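Local atomic coordinates of LPXTG cell wall surface protein (PDB entry 4IGB), a protein that probably acts as an adhesin on the surface of Streptococcus gordonii, attached to cell-wall peptidoglycan, and is represented here by its N-terminal N1 and N2 domains. Residues S54-E59 with G68-F73; V86-L91 with F112-L117; L344-L349 with I392-A397. All blocks are in the same frame, centred on the assembly; numbering follows the deposited sequence.

Interaction 1: residues S54-E59 with G68-F73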
ATOM      1  N   SER C  54      11.112  12.177 -24.207  1.00 24.33           N
ATOM      2  CA  SER C  54      10.085  13.198 -24.169  1.00 23.72           C
ATOM      3  C   SER C  54       8.968  12.850 -25.146  1.00 33.64           C
ATOM      4  O   SER C  54       9.223  12.619 -26.325  1.00 38.94           O
ATOM      5  CB  SER C  54      10.666  14.571 -24.515  1.00 32.21           C
ATOM      6  OG  SER C  54      11.523  15.027 -23.485  1.00 42.17           O
ATOM      7  N   ASN C  55       7.736  12.822 -24.647  1.00 33.02           N
ATOM      8  CA  ASN C  55       6.578  12.534 -25.472  1.00 41.71           C
ATOM      9  C   ASN C  55       6.865  11.340 -26.355  1.00 42.62           C
ATOM     10  O   ASN C  55       6.806  11.447 -27.575  1.00 38.29           O
ATOM     11  CB  ASN C  55       6.236  13.745 -26.339  1.00 43.19           C
ATOM     12  CG  ASN C  55       6.249  15.039 -25.554  1.00 43.24           C
ATOM     13  OD1 ASN C  55       5.593  15.162 -24.515  1.00 35.91           O
ATOM     14  ND2 ASN C  55       7.017  16.006 -26.034  1.00 42.76           N
ATOM     15  N   PRO C  56       7.228  10.224 -25.731  1.00 42.88           N
ATOM     16  CA  PRO C  56       7.663   9.023 -26.451  1.00 30.20           C
ATOM     17  C   PRO C  56       6.594   8.384 -27.329  1.00 32.56           C
ATOM     18  O   PRO C  56       5.402   8.618 -27.141  1.00 34.61           O
ATOM     19  CB  PRO C  56       8.046   8.068 -25.319  1.00 34.11           C
ATOM     20  CG  PRO C  56       7.172   8.470 -24.189  1.00 34.48           C
ATOM     21  CD  PRO C  56       6.999   9.960 -24.300  1.00 34.38           C
ATOM     22  N   HIS C  57       7.042   7.574 -28.282  1.00 29.50           N
ATOM     23  CA  HIS C  57       6.145   6.858 -29.177  1.00 32.50           C
ATOM     24  C   HIS C  57       5.812   5.498 -28.581  1.00 28.31           C
ATOM     25  O   HIS C  57       6.670   4.838 -27.997  1.00 34.60           O
ATOM     26  CB  HIS C  57       6.781   6.696 -30.558  1.00 34.62           C
ATOM     27  CG  HIS C  57       6.950   7.986 -31.297  1.00 43.50           C
ATOM     28  ND1 HIS C  57       6.088   8.391 -32.294  1.00 42.65           N
ATOM     29  CD2 HIS C  57       7.877   8.965 -31.182  1.00 40.38           C
ATOM     30  CE1 HIS C  57       6.480   9.563 -32.762  1.00 45.70           C
ATOM     31  NE2 HIS C  57       7.563   9.934 -32.104  1.00 40.00           N
ATOM     32  N   TYR C  58       4.559   5.085 -28.728  1.00 39.63           N
ATOM     33  CA  TYR C  58       4.089   3.832 -28.150  1.00 30.79           C
ATOM     34  C   TYR C  58       4.385   2.604 -29.008  1.00 35.38           C
ATOM     35  O   TYR C  58       3.836   2.449 -30.098  1.00 39.72           O
ATOM     36  CB  TYR C  58       2.589   3.918 -27.864  1.00 28.46           C
ATOM     37  CG  TYR C  58       2.044   2.749 -27.078  1.00 34.70           C
ATOM     38  CD1 TYR C  58       2.075   2.744 -25.691  1.00 34.93           C
ATOM     39  CD2 TYR C  58       1.493   1.649 -27.724  1.00 33.58           C
ATOM     40  CE1 TYR C  58       1.578   1.678 -24.969  1.00 28.43           C
ATOM     41  CE2 TYR C  58       0.994   0.579 -27.010  1.00 30.81           C
ATOM     42  CZ  TYR C  58       1.037   0.599 -25.633  1.00 28.95           C
ATOM     43  OH  TYR C  58       0.541  -0.464 -24.919  1.00 39.39           O
ATOM     44  N   GLU C  59       5.248   1.731 -28.499  1.00 26.13           N
ATOM     45  CA  GLU C  59       5.556   0.461 -29.160  1.00 30.53           C
ATOM     46  C   GLU C  59       6.477   0.576 -30.391  1.00 36.08           C
ATOM     47  O   GLU C  59       7.454  -0.168 -30.506  1.00 31.21           O
ATOM     48  CB  GLU C  59       4.272  -0.302 -29.505  1.00 29.17           C
ATOM     49  CG  GLU C  59       4.498  -1.782 -29.747  1.00 23.74           C
ATOM     50  CD  GLU C  59       3.208  -2.559 -29.795  1.00 34.29           C
ATOM     51  OE1 GLU C  59       2.135  -1.929 -29.822  1.00 36.54           O
ATOM     52  OE2 GLU C  59       3.260  -3.805 -29.807  1.00 40.28           O
ATOM     53  N   GLY C  68       4.306  13.840 -22.309  1.00 36.69           N
ATOM     54  CA  GLY C  68       4.861  13.611 -20.991  1.00 31.61           C
ATOM     55  C   GLY C  68       6.311  13.156 -21.020  1.00 29.57           C
ATOM     56  O   GLY C  68       6.738  12.500 -21.955  1.00 34.86           O
ATOM     57  N   GLU C  69       7.064  13.519 -19.989  1.00 29.76           N
ATOM     58  CA  GLU C  69       8.446  13.082 -19.828  1.00 32.04           C
ATOM     59  C   GLU C  69       8.492  11.689 -19.208  1.00 34.23           C
ATOM     60  O   GLU C  69       7.629  11.336 -18.397  1.00 28.05           O
ATOM     61  CB  GLU C  69       9.213  14.066 -18.936  1.00 30.27           C
ATOM     62  CG  GLU C  69       9.189  15.501 -19.443  1.00 26.94           C
ATOM     63  CD  GLU C  69       9.735  15.617 -20.855  1.00 38.31           C
ATOM     64  OE1 GLU C  69      10.791  15.009 -21.128  1.00 35.22           O
ATOM     65  OE2 GLU C  69       9.106  16.302 -21.694  1.00 36.27           O
ATOM     66  N   MET C  70       9.506  10.914 -19.575  1.00 28.05           N
ATOM     67  CA  MET C  70       9.622   9.528 -19.132  1.00 28.63           C
ATOM     68  C   MET C  70      11.070   9.141 -18.887  1.00 31.29           C
ATOM     69  O   MET C  70      11.983   9.685 -19.517  1.00 31.92           O
ATOM     70  CB  MET C  70       9.001   8.572 -20.163  1.00 27.02           C
ATOM     71  CG  MET C  70       9.396   7.113 -19.985  1.00 26.72           C
ATOM     72  SD  MET C  70       8.625   5.976 -21.159  1.00 30.48           S
ATOM     73  CE  MET C  70       6.903   6.065 -20.674  1.00 20.70           C
ATOM     74  N   GLU C  71      11.275   8.214 -17.952  1.00 25.69           N
ATOM     75  CA  GLU C  71      12.578   7.590 -17.757  1.00 27.10           C
ATOM     76  C   GLU C  71      12.419   6.111 -18.033  1.00 28.64           C
ATOM     77  O   GLU C  71      11.636   5.428 -17.372  1.00 27.09           O
ATOM     78  CB  GLU C  71      13.095   7.813 -16.336  1.00 25.21           C
ATOM     79  CG  GLU C  71      14.544   7.419 -16.163  1.00 28.96           C
ATOM     80  CD  GLU C  71      15.518   8.408 -16.809  1.00 34.37           C
ATOM     81  OE1 GLU C  71      15.078   9.465 -17.308  1.00 33.51           O
ATOM     82  OE2 GLU C  71      16.731   8.123 -16.812  1.00 38.89           O
ATOM     83  N   ASN C  72      13.143   5.618 -19.029  1.00 30.39           N
ATOM     84  CA  ASN C  72      12.890   4.285 -19.539  1.00 25.74           C
ATOM     85  C   ASN C  72      14.024   3.338 -19.237  1.00 26.36           C
ATOM     86  O   ASN C  72      15.188   3.733 -19.233  1.00 32.49           O
ATOM     87  CB  ASN C  72      12.629   4.321 -21.046  1.00 27.01           C
ATOM     88  CG  ASN C  72      11.978   3.059 -21.546  1.00 28.44           C
ATOM     89  OD1 ASN C  72      12.340   2.548 -22.604  1.00 38.41           O
ATOM     90  ND2 ASN C  72      10.994   2.558 -20.806  1.00 26.54           N
ATOM     91  N   PHE C  73      13.678   2.082 -18.991  1.00 24.94           N
ATOM     92  CA  PHE C  73      14.659   1.066 -18.646  1.00 25.25           C
ATOM     93  C   PHE C  73      14.451  -0.153 -19.517  1.00 26.27           C
ATOM     94  O   PHE C  73      13.324  -0.626 -19.686  1.00 25.59           O
ATOM     95  CB  PHE C  73      14.549   0.686 -17.168  1.00 21.34           C
ATOM     96  CG  PHE C  73      14.781   1.837 -16.235  1.00 24.24           C
ATOM     97  CD1 PHE C  73      15.991   1.979 -15.575  1.00 25.50           C
ATOM     98  CD2 PHE C  73      13.801   2.793 -16.035  1.00 25.13           C
ATOM     99  CE1 PHE C  73      16.218   3.050 -14.715  1.00 25.88           C
ATOM    100  CE2 PHE C  73      14.021   3.869 -15.180  1.00 22.31           C
ATOM    101  CZ  PHE C  73      15.230   3.990 -14.518  1.00 27.04           C
TER
HETATM  102  O   HOH W   1       6.437  16.365 -22.431  1.00 38.04           O
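S54 and E69 form the last antiparallel pair, a non-hydrogen-bonded one, between edge strand 48-54 and strand 69-76 in a six-stranded sheet of the N-terminal domain. Just past it the chain leaves the strand, and both the side chain and the backbone of N55 reach back to G68. The two side chains of the S54-E69 pair stand on the same face. E69 bends at its second torsion (chi2 -57°), which folds the carboxylate over toward the serine, and S54 OG donates to OE1. The modelled separation is very short, so its exact length is doubtful. OE1 of E69 also accepts from H52 NE2, two residues before S54 on the edge strand.

N55 has a left-handed backbone and grips G68 from two points, through its backbone N and side-chain OD1. N55 N donates to G68 O at 2.9 Å, while OD1 of N55 takes the N-H of G68, also at 2.9 Å. This second bond lies in the plane of the side-chain carbonyl, with a nearly straight N-H (162°). A water ties the two polar side chains together, donating to N55 OD1 at 2.6 Å and to E69 OE2 at 2.8 Å. On the buried side, P56 and M70 cross obliquely, and both touch Y158 of strand 158-159. The proline CD rests 3.5 Å from G68 O, and its CG meets M70 SD at 4.2 Å.

Interaction 2: residues V86-L91 with F112-L117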
ATOM      1  N   VAL C  86      17.836 -14.707 -17.938  1.00 27.88           N
ATOM      2  CA  VAL C  86      17.509 -14.272 -16.591  1.00 26.47           C
ATOM      3  C   VAL C  86      18.420 -13.130 -16.155  1.00 32.24           C
ATOM      4  O   VAL C  86      19.629 -13.157 -16.372  1.00 33.09           O
ATOM      5  CB  VAL C  86      17.668 -15.433 -15.585  1.00 35.00           C
ATOM      6  CG1 VAL C  86      17.352 -14.963 -14.170  1.00 28.70           C
ATOM      7  CG2 VAL C  86      16.780 -16.605 -15.979  1.00 28.25           C
ATOM      8  N   PHE C  87      17.837 -12.118 -15.535  1.00 27.82           N
ATOM      9  CA  PHE C  87      18.629 -11.025 -15.011  1.00 24.42           C
ATOM     10  C   PHE C  87      18.361 -10.892 -13.513  1.00 28.87           C
ATOM     11  O   PHE C  87      17.257 -10.546 -13.096  1.00 23.23           O
ATOM     12  CB  PHE C  87      18.306  -9.739 -15.771  1.00 26.83           C
ATOM     13  CG  PHE C  87      18.566  -9.840 -17.250  1.00 30.57           C
ATOM     14  CD1 PHE C  87      19.682  -9.242 -17.814  1.00 31.03           C
ATOM     15  CD2 PHE C  87      17.708 -10.554 -18.072  1.00 31.91           C
ATOM     16  CE1 PHE C  87      19.929  -9.337 -19.176  1.00 34.94           C
ATOM     17  CE2 PHE C  87      17.945 -10.656 -19.432  1.00 32.89           C
ATOM     18  CZ  PHE C  87      19.055 -10.050 -19.985  1.00 33.88           C
ATOM     19  N   GLU C  88      19.368 -11.216 -12.708  1.00 27.47           N
ATOM     20  CA  GLU C  88      19.261 -11.106 -11.259  1.00 26.33           C
ATOM     21  C   GLU C  88      19.525  -9.672 -10.818  1.00 23.25           C
ATOM     22  O   GLU C  88      20.403  -9.008 -11.351  1.00 27.14           O
ATOM     23  CB  GLU C  88      20.255 -12.051 -10.580  1.00 32.81           C
ATOM     24  CG  GLU C  88      20.052 -13.518 -10.920  1.00 30.66           C
ATOM     25  CD  GLU C  88      18.808 -14.097 -10.276  1.00 38.04           C
ATOM     26  OE1 GLU C  88      18.168 -13.375  -9.483  1.00 40.93           O
ATOM     27  OE2 GLU C  88      18.475 -15.274 -10.556  1.00 44.63           O
ATOM     28  N   ASN C  89      18.741  -9.196  -9.855  1.00 32.54           N
ATOM     29  CA  ASN C  89      18.959  -7.890  -9.239  1.00 25.86           C
ATOM     30  C   ASN C  89      19.420  -6.786 -10.183  1.00 24.23           C
ATOM     31  O   ASN C  89      20.419  -6.121  -9.907  1.00 24.53           O
ATOM     32  CB  ASN C  89      19.976  -8.027  -8.108  1.00 24.07           C
ATOM     33  CG  ASN C  89      19.470  -8.892  -6.979  1.00 39.86           C
ATOM     34  OD1 ASN C  89      20.010  -9.967  -6.716  1.00 48.25           O
ATOM     35  ND2 ASN C  89      18.422  -8.430  -6.302  1.00 35.80           N
ATOM     36  N   PRO C  90      18.681  -6.562 -11.283  1.00 26.74           N
ATOM     37  CA  PRO C  90      19.134  -5.621 -12.311  1.00 20.19           C
ATOM     38  C   PRO C  90      18.940  -4.153 -11.956  1.00 23.90           C
ATOM     39  O   PRO C  90      19.568  -3.298 -12.570  1.00 25.22           O
ATOM     40  CB  PRO C  90      18.249  -5.970 -13.504  1.00 19.03           C
ATOM     41  CG  PRO C  90      17.000  -6.486 -12.889  1.00 18.01           C
ATOM     42  CD  PRO C  90      17.430  -7.236 -11.670  1.00 22.72           C
ATOM     43  N   LEU C  91      18.075  -3.851 -10.995  1.00 26.27           N
ATOM     44  CA  LEU C  91      17.701  -2.461 -10.773  1.00 25.88           C
ATOM     45  C   LEU C  91      17.132  -2.239  -9.387  1.00 25.66           C
ATOM     46  O   LEU C  91      16.227  -2.947  -8.956  1.00 22.02           O
ATOM     47  CB  LEU C  91      16.696  -2.000 -11.835  1.00 20.68           C
ATOM     48  CG  LEU C  91      16.322  -0.516 -11.791  1.00 26.81           C
ATOM     49  CD1 LEU C  91      17.525   0.367 -12.058  1.00 21.57           C
ATOM     50  CD2 LEU C  91      15.199  -0.193 -12.781  1.00 21.89           C
ATOM     51  N   PHE C 112      13.972  -4.469  -8.143  1.00 21.03           N
ATOM     52  CA  PHE C 112      13.779  -5.601  -9.042  1.00 26.64           C
ATOM     53  C   PHE C 112      14.663  -6.772  -8.626  1.00 27.54           C
ATOM     54  O   PHE C 112      15.861  -6.794  -8.908  1.00 28.46           O
ATOM     55  CB  PHE C 112      14.016  -5.199 -10.497  1.00 15.90           C
ATOM     56  CG  PHE C 112      12.925  -4.340 -11.054  1.00 27.10           C
ATOM     57  CD1 PHE C 112      12.830  -3.011 -10.698  1.00 24.97           C
ATOM     58  CD2 PHE C 112      11.977  -4.870 -11.914  1.00 20.95           C
ATOM     59  CE1 PHE C 112      11.815  -2.222 -11.190  1.00 23.72           C
ATOM     60  CE2 PHE C 112      10.971  -4.086 -12.418  1.00 22.49           C
ATOM     61  CZ  PHE C 112      10.883  -2.756 -12.051  1.00 23.32           C
ATOM     62  N   ASN C 113      14.058  -7.740  -7.947  1.00 22.70           N
ATOM     63  CA  ASN C 113      14.773  -8.906  -7.459  1.00 23.07           C
ATOM     64  C   ASN C 113      15.261  -9.770  -8.601  1.00 28.62           C
ATOM     65  O   ASN C 113      16.310 -10.400  -8.517  1.00 21.58           O
ATOM     66  CB  ASN C 113      13.870  -9.720  -6.544  1.00 18.13           C
ATOM     67  CG  ASN C 113      13.360  -8.907  -5.382  1.00 29.36           C
ATOM     68  OD1 ASN C 113      14.143  -8.271  -4.675  1.00 24.74           O
ATOM     69  ND2 ASN C 113      12.041  -8.890  -5.193  1.00 18.67           N
ATOM     70  N   LYS C 114      14.476  -9.804  -9.667  1.00 24.94           N
ATOM     71  CA  LYS C 114      14.804 -10.608 -10.826  1.00 26.54           C
ATOM     72  C   LYS C 114      13.893 -10.184 -11.953  1.00 25.78           C
ATOM     73  O   LYS C 114      12.735  -9.831 -11.720  1.00 22.16           O
ATOM     74  CB  LYS C 114      14.589 -12.091 -10.527  1.00 24.46           C
ATOM     75  CG  LYS C 114      15.039 -13.022 -11.640  1.00 27.17           C
ATOM     76  CD  LYS C 114      14.380 -14.399 -11.530  1.00 31.50           C
ATOM     77  CE  LYS C 114      14.890 -15.198 -10.344  1.00 38.85           C
ATOM     78  NZ  LYS C 114      14.149 -16.487 -10.186  1.00 40.64           N
ATOM     79  N   VAL C 115      14.423 -10.183 -13.168  1.00 24.91           N
ATOM     80  CA  VAL C 115      13.585 -10.042 -14.348  1.00 23.93           C
ATOM     81  C   VAL C 115      13.939 -11.134 -15.329  1.00 30.03           C
ATOM     82  O   VAL C 115      15.100 -11.271 -15.732  1.00 27.58           O
ATOM     83  CB  VAL C 115      13.739  -8.689 -15.040  1.00 24.22           C
ATOM     84  CG1 VAL C 115      12.997  -8.721 -16.373  1.00 24.11           C
ATOM     85  CG2 VAL C 115      13.188  -7.586 -14.166  1.00 22.65           C
ATOM     86  N   THR C 116      12.932 -11.917 -15.703  1.00 26.45           N
ATOM     87  CA  THR C 116      13.142 -13.052 -16.577  1.00 24.16           C
ATOM     88  C   THR C 116      12.527 -12.789 -17.950  1.00 32.29           C
ATOM     89  O   THR C 116      11.323 -12.517 -18.072  1.00 31.42           O
ATOM     90  CB  THR C 116      12.572 -14.342 -15.955  1.00 29.91           C
ATOM     91  OG1 THR C 116      13.266 -14.623 -14.727  1.00 28.73           O
ATOM     92  CG2 THR C 116      12.733 -15.517 -16.908  1.00 29.35           C
ATOM     93  N   LEU C 117      13.376 -12.845 -18.972  1.00 28.66           N
ATOM     94  CA  LEU C 117      12.952 -12.687 -20.359  1.00 33.64           C
ATOM     95  C   LEU C 117      12.698 -14.053 -20.983  1.00 33.62           C
ATOM     96  O   LEU C 117      13.625 -14.844 -21.155  1.00 30.77           O
ATOM     97  CB  LEU C 117      14.012 -11.926 -21.159  1.00 29.50           C
ATOM     98  CG  LEU C 117      13.950 -10.395 -21.085  1.00 37.84           C
ATOM     99  CD1 LEU C 117      13.786  -9.922 -19.667  1.00 32.54           C
ATOM    100  CD2 LEU C 117      15.181  -9.762 -21.706  1.00 31.18           C
TER
HETATM  101  O   HOH W   2      18.354  -5.378  -7.283  1.00 40.61           O
HETATM  102  O   HOH W   3      17.016  -8.633  -4.295  1.00 43.31           O
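The beta hairpin of strands 85-101 and 104-119, part of the eight-stranded antiparallel sheet of the N-terminal domain, is joined here where its first arm turns a corner at E88 and N89. Before the corner, F87 and V115 make a hydrogen-bonded pair, with F87 N to V115 O and V115 N to F87 O both 2.9 Å. At the corner N89 N donates to N113 O at 3.0 Å, and beyond it F112 N reaches L91 O at 2.8 Å.

On the face carrying F87 and V115 the contact is apolar. The F87 ring turns its edge to V115 O, and its CE2 meets L117 CD2 obliquely at 3.7 Å. P90 lies across F112 at about a right angle, with CG 4.0 Å from F112 CB. L75 of strand 69-76 touches F87, V115 and L117, and F139 and F140 meet F112 edge-to-face.

The face of V86, E88, K114 and T116 is mixed. K114 has CG anti to its own N (chi1 -174°) and lies beside E88, pointing the same way; the V86 side chain slants across its methylenes, CG1 3.9 Å from K114 CG. E88 OE2 stays 4.5 Å from K114 NZ, beyond a salt bridge. At the corner one water links N89 ND2 to F112 O and another links ND2 to N113 OD1. N113 ND2 turns to T178 and D176 of neighbouring strand 171-183, against which N113 and K114 form a classic beta bulge. One face thus closes the core, and the corner is held by backbone bonds, P90 packing and two waters, not a salt bridge.

Interaction 3: residues L344-L349 with I392-A397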
ATOM      1  N   LEU C 344       0.515   9.926  36.838  1.00 26.22           N
ATOM      2  CA  LEU C 344      -0.934   9.847  36.904  1.00 31.86           C
ATOM      3  C   LEU C 344      -1.391   8.465  37.347  1.00 32.62           C
ATOM      4  O   LEU C 344      -0.803   7.446  36.969  1.00 32.05           O
ATOM      5  CB  LEU C 344      -1.569  10.191  35.544  1.00 20.05           C
ATOM      6  CG  LEU C 344      -1.449  11.639  35.054  1.00 24.87           C
ATOM      7  CD1 LEU C 344      -1.966  11.757  33.605  1.00 25.65           C
ATOM      8  CD2 LEU C 344      -2.181  12.619  35.983  1.00 21.73           C
ATOM      9  N   ASP C 345      -2.437   8.445  38.163  1.00 25.44           N
ATOM     10  CA  ASP C 345      -3.145   7.217  38.471  1.00 29.72           C
ATOM     11  C   ASP C 345      -4.381   7.171  37.602  1.00 26.52           C
ATOM     12  O   ASP C 345      -5.189   8.091  37.629  1.00 35.18           O
ATOM     13  CB  ASP C 345      -3.595   7.186  39.935  1.00 32.50           C
ATOM     14  CG  ASP C 345      -2.440   7.122  40.899  1.00 39.17           C
ATOM     15  OD1 ASP C 345      -1.341   6.682  40.487  1.00 30.64           O
ATOM     16  OD2 ASP C 345      -2.647   7.514  42.069  1.00 38.81           O
ATOM     17  N   TYR C 346      -4.522   6.097  36.835  1.00 30.96           N
ATOM     18  CA  TYR C 346      -5.730   5.857  36.067  1.00 28.34           C
ATOM     19  C   TYR C 346      -6.839   5.351  36.974  1.00 28.25           C
ATOM     20  O   TYR C 346      -6.644   4.415  37.745  1.00 31.36           O
ATOM     21  CB  TYR C 346      -5.461   4.832  34.976  1.00 27.73           C
ATOM     22  CG  TYR C 346      -6.710   4.253  34.374  1.00 31.36           C
ATOM     23  CD1 TYR C 346      -7.520   5.014  33.538  1.00 29.29           C
ATOM     24  CD2 TYR C 346      -7.075   2.932  34.626  1.00 31.26           C
ATOM     25  CE1 TYR C 346      -8.672   4.479  32.976  1.00 27.66           C
ATOM     26  CE2 TYR C 346      -8.211   2.390  34.074  1.00 28.15           C
ATOM     27  CZ  TYR C 346      -9.006   3.169  33.249  1.00 31.80           C
ATOM     28  OH  TYR C 346     -10.137   2.633  32.699  1.00 30.29           O
ATOM     29  N   LYS C 347      -8.010   5.966  36.869  1.00 26.29           N
ATOM     30  CA  LYS C 347      -9.128   5.610  37.731  1.00 31.70           C
ATOM     31  C   LYS C 347     -10.154   4.765  36.988  1.00 34.91           C
ATOM     32  O   LYS C 347     -10.382   3.618  37.356  1.00 33.75           O
ATOM     33  CB  LYS C 347      -9.760   6.864  38.343  1.00 25.38           C
ATOM     34  CG  LYS C 347      -8.813   7.618  39.279  1.00 39.96           C
ATOM     35  CD  LYS C 347      -9.321   9.022  39.586  1.00 60.84           C
ATOM     36  CE  LYS C 347     -10.704   8.997  40.235  1.00 70.85           C
ATOM     37  NZ  LYS C 347     -11.275  10.374  40.384  1.00 64.88           N
ATOM     38  N   GLU C 348     -10.746   5.318  35.932  1.00 32.18           N
ATOM     39  CA  GLU C 348     -11.771   4.610  35.176  1.00 30.18           C
ATOM     40  C   GLU C 348     -11.980   5.321  33.856  1.00 30.37           C
ATOM     41  O   GLU C 348     -11.410   6.384  33.623  1.00 30.11           O
ATOM     42  CB  GLU C 348     -13.092   4.626  35.946  1.00 30.82           C
ATOM     43  CG  GLU C 348     -13.764   5.992  35.935  1.00 35.12           C
ATOM     44  CD  GLU C 348     -14.828   6.161  37.016  1.00 50.56           C
ATOM     45  OE1 GLU C 348     -14.823   5.388  38.003  1.00 52.87           O
ATOM     46  OE2 GLU C 348     -15.670   7.079  36.880  1.00 48.19           O
ATOM     47  N   LEU C 349     -12.824   4.753  33.002  1.00 27.82           N
ATOM     48  CA  LEU C 349     -13.181   5.411  31.756  1.00 30.27           C
ATOM     49  C   LEU C 349     -14.611   5.112  31.348  1.00 28.40           C
ATOM     50  O   LEU C 349     -15.216   4.149  31.809  1.00 28.59           O
ATOM     51  CB  LEU C 349     -12.221   4.999  30.632  1.00 19.68           C
ATOM     52  CG  LEU C 349     -12.247   3.532  30.202  1.00 24.16           C
ATOM     53  CD1 LEU C 349     -13.486   3.227  29.352  1.00 21.97           C
ATOM     54  CD2 LEU C 349     -10.965   3.147  29.445  1.00 25.53           C
ATOM     55  N   ILE C 392     -14.161   8.249  24.105  1.00 30.82           N
ATOM     56  CA  ILE C 392     -13.687   7.647  25.342  1.00 21.44           C
ATOM     57  C   ILE C 392     -13.220   8.723  26.291  1.00 26.41           C
ATOM     58  O   ILE C 392     -12.413   9.576  25.923  1.00 25.40           O
ATOM     59  CB  ILE C 392     -12.527   6.658  25.100  1.00 29.02           C
ATOM     60  CG1 ILE C 392     -12.933   5.585  24.091  1.00 22.88           C
ATOM     61  CG2 ILE C 392     -12.099   6.001  26.418  1.00 21.66           C
ATOM     62  CD1 ILE C 392     -11.852   4.562  23.846  1.00 18.35           C
ATOM     63  N   THR C 393     -13.735   8.679  27.516  1.00 26.25           N
ATOM     64  CA  THR C 393     -13.372   9.651  28.532  1.00 21.49           C
ATOM     65  C   THR C 393     -12.634   8.959  29.670  1.00 24.85           C
ATOM     66  O   THR C 393     -13.188   8.100  30.343  1.00 23.61           O
ATOM     67  CB  THR C 393     -14.615  10.380  29.052  1.00 28.64           C
ATOM     68  OG1 THR C 393     -15.203  11.127  27.975  1.00 31.92           O
ATOM     69  CG2 THR C 393     -14.251  11.329  30.182  1.00 26.29           C
ATOM     70  N   TYR C 394     -11.370   9.327  29.854  1.00 22.26           N
ATOM     71  CA  TYR C 394     -10.506   8.689  30.831  1.00 21.50           C
ATOM     72  C   TYR C 394     -10.353   9.561  32.069  1.00 22.61           C
ATOM     73  O   TYR C 394      -9.902  10.700  31.977  1.00 25.42           O
ATOM     74  CB  TYR C 394      -9.108   8.473  30.248  1.00 18.19           C
ATOM     75  CG  TYR C 394      -9.039   7.727  28.929  1.00 27.10           C
ATOM     76  CD1 TYR C 394      -8.893   6.344  28.901  1.00 22.67           C
ATOM     77  CD2 TYR C 394      -9.069   8.405  27.719  1.00 26.46           C
ATOM     78  CE1 TYR C 394      -8.794   5.660  27.718  1.00 16.73           C
ATOM     79  CE2 TYR C 394      -8.973   7.724  26.511  1.00 17.93           C
ATOM     80  CZ  TYR C 394      -8.844   6.351  26.514  1.00 20.47           C
ATOM     81  OH  TYR C 394      -8.753   5.659  25.319  1.00 21.42           O
ATOM     82  N   LYS C 395     -10.694   9.027  33.233  1.00 26.62           N
ATOM     83  CA  LYS C 395     -10.457   9.759  34.473  1.00 28.76           C
ATOM     84  C   LYS C 395      -9.146   9.330  35.094  1.00 26.21           C
ATOM     85  O   LYS C 395      -8.886   8.141  35.283  1.00 34.33           O
ATOM     86  CB  LYS C 395     -11.602   9.553  35.465  1.00 30.73           C
ATOM     87  CG  LYS C 395     -12.903  10.194  35.026  1.00 32.73           C
ATOM     88  CD  LYS C 395     -14.055   9.740  35.903  1.00 49.97           C
ATOM     89  CE  LYS C 395     -15.356  10.454  35.545  1.00 58.38           C
ATOM     90  NZ  LYS C 395     -15.307  11.901  35.901  1.00 60.66           N
ATOM     91  N   THR C 396      -8.308  10.303  35.406  1.00 22.19           N
ATOM     92  CA  THR C 396      -7.076  10.022  36.103  1.00 28.39           C
ATOM     93  C   THR C 396      -6.917  11.085  37.178  1.00 36.69           C
ATOM     94  O   THR C 396      -7.692  12.039  37.238  1.00 28.59           O
ATOM     95  CB  THR C 396      -5.854  10.059  35.162  1.00 27.28           C
ATOM     96  OG1 THR C 396      -5.429  11.415  34.984  1.00 29.69           O
ATOM     97  CG2 THR C 396      -6.184   9.436  33.793  1.00 21.48           C
ATOM     98  N   ALA C 397      -5.919  10.917  38.033  1.00 26.96           N
ATOM     99  CA  ALA C 397      -5.612  11.932  39.018  1.00 27.61           C
ATOM    100  C   ALA C 397      -4.127  11.846  39.270  1.00 25.07           C
ATOM    101  O   ALA C 397      -3.561  10.761  39.202  1.00 34.08           O
ATOM    102  CB  ALA C 397      -6.410  11.697  40.296  1.00 30.08           C
TER
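E348 and L349 both place CG between their backbone N and carbonyl carbon, at chi1 73° and 65°, and this sets each side chain alongside its partner on strand 390-398. L349 runs beside Y394, pointing the same way, with CD2 3.7 Å from the ring's CE1. Its other methyl, CD1, reaches I392 CG2, itself lying over one face of the Y394 ring. On the opposite face of the sheet E348 lies along K395, its OE2 3.3 Å from the lysine CD.

The strands are antiparallel neighbours in the N2 domain, and a classic beta bulge interrupts them. K347 and E348 both face K395, whose O accepts K347 N at 2.8 Å and, weakly, E348 N at 3.4 Å. K395 N closes the bulge by donating to E348 O at 2.8 Å; regular pairing resumes with D345 and A397, which exchange two bonds. The L344 side chain slants over T396, CD2 3.6 Å from OG1, a hydroxyl bonded to V312 O of neighbouring strand 311-318.

With E348 OE2 and K395 NZ 4.9 Å apart, the charges may attract but make no salt bridge; the pair meets mainly through the lysine's methylenes, and cohesion rests on backbone bonds and L349-Y394 packing.

Along the chain the three contacts come in series. Interactions 1 and 2 belong to the N-terminal domain, on two different antiparallel sheets that pack against each other. Their centres are 22 Å apart, yet they touch, F73 CD1 of strand 69-76 lying 3.6 Å from L91 CD2 of strand 85-101, the next strand in sequence. Interaction 3 sits in the separate N2 domain, on the other side of the chain's centre. Its nearest atoms are about 46 Å from interaction 1 and about 40 Å from interaction 2. F73 and L91 thus join the two sheets in the domain interior, while the third contact ties two strands of the N2 domain, in a different part of this elongated, probably adhesive, two-domain piece.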